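Local structure of CHAD domain (Ricinus communis, 6QV5) at residues T93-A98 with H138-A143; D100-L105 with K131-K136. The protein probably binds inorganic polyphosphate through its all-helical CHAD module, and carries a zinc ion in the crystal. One frame throughout, in Å; residues are numbered along the deposited sequence.

Interaction 1: T93-A98 with H138-A143; sequences TELGAA and HAAAQA. With ZN (zinc ion), chain B.
Ala140 and Glu94 meet where helix 82-108 and helix 122-145 run antiparallel, and their CA atoms, 5.4 Å apart, mark the level at which the two backbones are nearest. The methyl of Ala140 does most of the work on its helix: its CB rests 3.9 Å from the carbonyl O of Glu94, and CB of Ala98, one turn further along the same helix, comes to 4.1 Å from it. A looser apolar contact is added by Leu95, whose CD2 reaches the same methyl although its CB does not point across the interface. One small side chain is thus received by the backbone of one residue and the side chains of two others.

Glu94 closes the other end of the contact with the aliphatic part of its chain. Its CG lies anti to the carbonyl carbon (chi1 -69°) and 3.9 Å from CB of Ala143, which also touches CB of Glu94. A bend at chi2 (-55°) places CD; beyond it, OE1 lies 4.0 Å from the carbonyl O of Ala139, a proximity of two acceptors and not a bond. The interface is therefore held by van der Waals packing, methyl against methyl, methylene and backbone.

With Ala98, Ala140 and Ala143 at the interface, the segment axes come to 8.7 Å, at 161° between their directions. Behind the contact, Leu95 and Ala98 also pack on Leu57 of helix 54-73, which extends the apolar layer to a third helix. His138 takes no part in this packing; its NE2 binds the zinc ion at 1.9 Å, with His52 NE2 as a second ligand. This is antiparallel packing within the all-helical CHAD domain, here through a face rich in alanine on helix 122-145.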
loop_
_atom_site.group_PDB
_atom_site.type_symbol
_atom_site.label_atom_id
_atom_site.label_comp_id
_atom_site.label_asym_id
_atom_site.label_seq_id
_atom_site.Cartn_x
_atom_site.Cartn_y
_atom_site.Cartn_z
ATOM N N THR A 93 -1.654 10.179 -3.806
ATOM C CA THR A 93 -0.458 10.914 -4.234
ATOM C C THR A 93 0.014 11.868 -3.124
ATOM O O THR A 93 1.218 11.955 -2.878
ATOM C CB THR A 93 -0.729 11.620 -5.582
ATOM O OG1 THR A 93 -1.123 10.640 -6.546
ATOM C CG2 THR A 93 0.478 12.393 -6.111
ATOM N N GLU A 94 -0.928 12.568 -2.455
ATOM C CA GLU A 94 -0.624 13.512 -1.374
ATOM C C GLU A 94 -0.013 12.829 -0.149
ATOM O O GLU A 94 1.014 13.295 0.351
ATOM C CB GLU A 94 -1.855 14.356 -0.985
ATOM C CG GLU A 94 -2.295 15.371 -2.033
ATOM C CD GLU A 94 -1.254 16.366 -2.511
ATOM O OE1 GLU A 94 -0.682 17.091 -1.664
ATOM O OE2 GLU A 94 -1.015 16.426 -3.739
ATOM N N LEU A 95 -0.623 11.722 0.314
ATOM C CA LEU A 95 -0.132 10.953 1.462
ATOM C C LEU A 95 1.096 10.122 1.085
ATOM O O LEU A 95 1.965 9.908 1.930
ATOM C CB LEU A 95 -1.229 10.044 2.051
ATOM C CG LEU A 95 -2.462 10.725 2.668
ATOM C CD1 LEU A 95 -3.554 9.714 2.922
ATOM C CD2 LEU A 95 -2.123 11.447 3.971
ATOM N N GLY A 96 1.140 9.670 -0.170
ATOM C CA GLY A 96 2.227 8.876 -0.735
ATOM C C GLY A 96 3.546 9.613 -0.794
ATOM O O GLY A 96 4.581 9.041 -0.446
ATOM N N ALA A 97 3.509 10.895 -1.217
ATOM C CA ALA A 97 4.678 11.777 -1.304
ATOM C C ALA A 97 5.273 12.011 0.087
ATOM O O ALA A 97 6.494 11.990 0.234
ATOM C CB ALA A 97 4.292 13.105 -1.943
ATOM N N ALA A 98 4.406 12.199 1.109
ATOM C CA ALA A 98 4.815 12.398 2.499
ATOM C C ALA A 98 5.406 11.106 3.081
ATOM O O ALA A 98 6.390 11.169 3.820
ATOM C CB ALA A 98 3.634 12.871 3.333
ATOM N N HIS A 138 3.230 18.641 6.074
ATOM C CA HIS A 138 2.430 19.865 6.153
ATOM C C HIS A 138 1.547 20.003 4.919
ATOM O O HIS A 138 0.392 20.411 5.041
ATOM C CB HIS A 138 3.327 21.101 6.334
ATOM C CG HIS A 138 3.849 21.279 7.729
ATOM N ND1 HIS A 138 4.746 22.286 8.040
ATOM C CD2 HIS A 138 3.577 20.576 8.854
ATOM C CE1 HIS A 138 4.988 22.162 9.335
ATOM N NE2 HIS A 138 4.304 21.150 9.866
ATOM N N ALA A 139 2.082 19.622 3.740
ATOM C CA ALA A 139 1.370 19.639 2.463
ATOM C C ALA A 139 0.234 18.610 2.468
ATOM O O ALA A 139 -0.846 18.896 1.946
ATOM C CB ALA A 139 2.334 19.356 1.321
ATOM N N ALA A 140 0.475 17.429 3.080
ATOM C CA ALA A 140 -0.509 16.354 3.219
ATOM C C ALA A 140 -1.603 16.771 4.203
ATOM O O ALA A 140 -2.773 16.468 3.973
ATOM C CB ALA A 140 0.167 15.075 3.689
ATOM N N ALA A 141 -1.221 17.502 5.277
ATOM C CA ALA A 141 -2.132 18.026 6.300
ATOM C C ALA A 141 -3.119 19.032 5.696
ATOM O O ALA A 141 -4.298 19.013 6.054
ATOM C CB ALA A 141 -1.340 18.682 7.420
ATOM N N GLN A 142 -2.637 19.886 4.766
ATOM C CA GLN A 142 -3.442 20.893 4.066
ATOM C C GLN A 142 -4.450 20.237 3.128
ATOM O O GLN A 142 -5.574 20.726 3.007
ATOM C CB GLN A 142 -2.546 21.879 3.291
ATOM C CG GLN A 142 -1.825 22.901 4.169
ATOM C CD GLN A 142 -2.763 23.919 4.775
ATOM O OE1 GLN A 142 -3.126 23.837 5.953
ATOM N NE2 GLN A 142 -3.176 24.901 3.985
ATOM N N ALA A 143 -4.054 19.120 2.485
ATOM C CA ALA A 143 -4.897 18.339 1.579
ATOM C C ALA A 143 -6.067 17.699 2.337
ATOM O O ALA A 143 -7.149 17.550 1.772
ATOM C CB ALA A 143 -4.069 17.263 0.891
HETATM ZN ZN ZN B . 5.103 20.780 11.579
#

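Interaction 2: D100-L105 with K131-K136; sequences DWDVLL and KIAQAK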
loop_
_atom_site.group_PDB
_atom_site.type_symbol
_atom_site.label_atom_id
_atom_site.label_comp_id
_atom_site.label_asym_id
_atom_site.label_seq_id
_atom_site.Cartn_x
_atom_site.Cartn_y
_atom_site.Cartn_z
ATOM N N ASP A 100 6.819 8.515 1.196
ATOM C CA ASP A 100 8.060 8.285 0.441
ATOM C C ASP A 100 9.267 8.977 1.083
ATOM O O ASP A 100 10.322 8.355 1.217
ATOM C CB ASP A 100 7.908 8.745 -1.024
ATOM C CG ASP A 100 7.094 7.835 -1.933
ATOM O OD1 ASP A 100 6.674 6.747 -1.472
ATOM O OD2 ASP A 100 6.877 8.210 -3.106
ATOM N N TRP A 101 9.100 10.248 1.502
ATOM C CA TRP A 101 10.153 11.028 2.150
ATOM C C TRP A 101 10.428 10.578 3.584
ATOM O O TRP A 101 11.555 10.727 4.057
ATOM C CB TRP A 101 9.866 12.532 2.065
ATOM C CG TRP A 101 10.178 13.098 0.714
ATOM C CD1 TRP A 101 9.326 13.214 -0.342
ATOM C CD2 TRP A 101 11.462 13.530 0.244
ATOM N NE1 TRP A 101 9.985 13.740 -1.429
ATOM C CE2 TRP A 101 11.301 13.937 -1.099
ATOM C CE3 TRP A 101 12.731 13.647 0.840
ATOM C CZ2 TRP A 101 12.360 14.449 -1.859
ATOM C CZ3 TRP A 101 13.778 14.157 0.087
ATOM C CH2 TRP A 101 13.589 14.548 -1.246
ATOM N N ASP A 102 9.416 10.008 4.265
ATOM C CA ASP A 102 9.556 9.494 5.629
ATOM C C ASP A 102 10.310 8.159 5.646
ATOM O O ASP A 102 11.069 7.909 6.583
ATOM C CB ASP A 102 8.185 9.359 6.314
ATOM C CG ASP A 102 7.996 10.208 7.565
ATOM O OD1 ASP A 102 8.970 10.878 7.988
ATOM O OD2 ASP A 102 6.879 10.199 8.122
ATOM N N VAL A 103 10.098 7.308 4.612
ATOM C CA VAL A 103 10.762 6.006 4.441
ATOM C C VAL A 103 12.254 6.251 4.168
ATOM O O VAL A 103 13.100 5.605 4.785
ATOM C CB VAL A 103 10.085 5.126 3.344
ATOM C CG1 VAL A 103 10.915 3.883 3.014
ATOM C CG2 VAL A 103 8.672 4.720 3.752
ATOM N N LEU A 104 12.560 7.215 3.272
ATOM C CA LEU A 104 13.916 7.621 2.900
ATOM C C LEU A 104 14.715 8.087 4.127
ATOM O O LEU A 104 15.866 7.692 4.280
ATOM C CB LEU A 104 13.862 8.720 1.809
ATOM C CG LEU A 104 15.163 9.465 1.435
ATOM C CD1 LEU A 104 16.183 8.540 0.784
ATOM C CD2 LEU A 104 14.875 10.628 0.513
ATOM N N LEU A 105 14.086 8.884 5.006
ATOM C CA LEU A 105 14.699 9.432 6.215
ATOM C C LEU A 105 14.939 8.402 7.334
ATOM O O LEU A 105 16.025 8.389 7.917
ATOM C CB LEU A 105 13.854 10.618 6.730
ATOM C CG LEU A 105 14.368 11.387 7.954
ATOM C CD1 LEU A 105 15.514 12.321 7.586
ATOM C CD2 LEU A 105 13.249 12.167 8.605
ATOM N N LYS A 131 13.808 18.156 6.509
ATOM C CA LYS A 131 13.141 19.420 6.184
ATOM C C LYS A 131 12.083 19.182 5.098
ATOM O O LYS A 131 10.976 19.707 5.214
ATOM C CB LYS A 131 14.173 20.473 5.738
ATOM C CG LYS A 131 13.622 21.887 5.575
ATOM C CD LYS A 131 14.667 22.825 4.984
ATOM C CE LYS A 131 14.108 24.199 4.709
ATOM N NZ LYS A 131 15.135 25.111 4.136
ATOM N N ILE A 132 12.416 18.369 4.066
ATOM C CA ILE A 132 11.500 18.034 2.969
ATOM C C ILE A 132 10.353 17.155 3.483
ATOM O O ILE A 132 9.197 17.450 3.187
ATOM C CB ILE A 132 12.224 17.429 1.721
ATOM C CG1 ILE A 132 13.410 18.310 1.220
ATOM C CG2 ILE A 132 11.244 17.108 0.578
ATOM C CD1 ILE A 132 13.095 19.777 0.726
ATOM N N ALA A 133 10.675 16.110 4.280
ATOM C CA ALA A 133 9.704 15.182 4.871
ATOM C C ALA A 133 8.673 15.909 5.750
ATOM O O ALA A 133 7.481 15.612 5.655
ATOM C CB ALA A 133 10.422 14.104 5.672
ATOM N N GLN A 134 9.130 16.880 6.569
ATOM C CA GLN A 134 8.264 17.687 7.435
ATOM C C GLN A 134 7.371 18.620 6.607
ATOM O O GLN A 134 6.205 18.809 6.958
ATOM C CB GLN A 134 9.087 18.470 8.468
ATOM C CG GLN A 134 9.597 17.595 9.617
ATOM C CD GLN A 134 10.745 18.204 10.389
ATOM O OE1 GLN A 134 11.641 18.859 9.838
ATOM N NE2 GLN A 134 10.755 17.978 11.693
ATOM N N ALA A 135 7.905 19.162 5.490
ATOM C CA ALA A 135 7.175 20.036 4.566
ATOM C C ALA A 135 6.124 19.243 3.786
ATOM O O ALA A 135 5.026 19.752 3.558
ATOM C CB ALA A 135 8.139 20.721 3.608
ATOM N N LYS A 136 6.452 17.992 3.399
ATOM C CA LYS A 136 5.541 17.092 2.685
ATOM C C LYS A 136 4.398 16.654 3.609
ATOM O O LYS A 136 3.279 16.441 3.136
ATOM C CB LYS A 136 6.287 15.876 2.107
ATOM C CG LYS A 136 7.224 16.196 0.941
ATOM C CD LYS A 136 6.519 16.342 -0.404
ATOM C CE LYS A 136 7.495 16.752 -1.479
ATOM N NZ LYS A 136 6.822 16.954 -2.788
#
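An antiparallel helix pair of the CHAD bundle is joined here by Trp101 of helix 82-108, which packs against Ile132, Ala133 and Lys136 of helix 122-145. The indole lays one face against Ile132: CG2 sits 3.5 Å from the centroid of the six-membered ring and 9° off its normal, a CH-pi contact almost exactly over the ring centre. CG2 is anti to the backbone N of Ile132, and this rotation turns the methyl to the indole. Atom CB of Ile132 joins in over the CE3 and CZ3 side of the ring.

Lys136 meets the pyrrole part of the indole obliquely. Its CG is 3.9 Å from CD1 of Trp101, and after the bend at chi2 (-80°) the chain continues until CE comes to 3.9 Å from NE1 of Trp101. Nearer the backbone, CB of Trp101 lies 4.0 Å from CB of Ala133, at the level where the two CA atoms are 5.0 Å apart. The same alanine methyl has the carboxylate atom OD1 of Asp102 at 4.2 Å. Trp101 also touches Val129 on helix 122-145 and Leu253 on helix 224-260, so its side chain packs against two other helices.

Dispersion and the weak CH-pi attraction carry this interface, and no polar bond joins the two segments. The methylenes of Lys136 act as apolar surface beside the indole, while NZ lies beyond them, so its charge is no part of the contact.

How the interactions relate
Interactions 1 and 2 are successive levels of one antiparallel pairing, helix 82-108 against helix 122-145, and interaction 2 is nested within the chain loop that interaction 1 closes. Their centres lie 10 Å apart, and they meet directly: CB of Ala98 packs 3.6 Å from the carbonyl O of Lys136, and CB of Ala97 touches CD of Lys136 at 4.2 Å. Interaction 1 rests on alanine methyls and the Glu94 chain, interaction 2 on a large indole, yet the segment axes keep nearly the same spacing, 8.7 and 8.8 Å. The zinc ion, held by His52 and His138, lies about 10 Å from the side chain of Ala133, beside the packed faces and not within them.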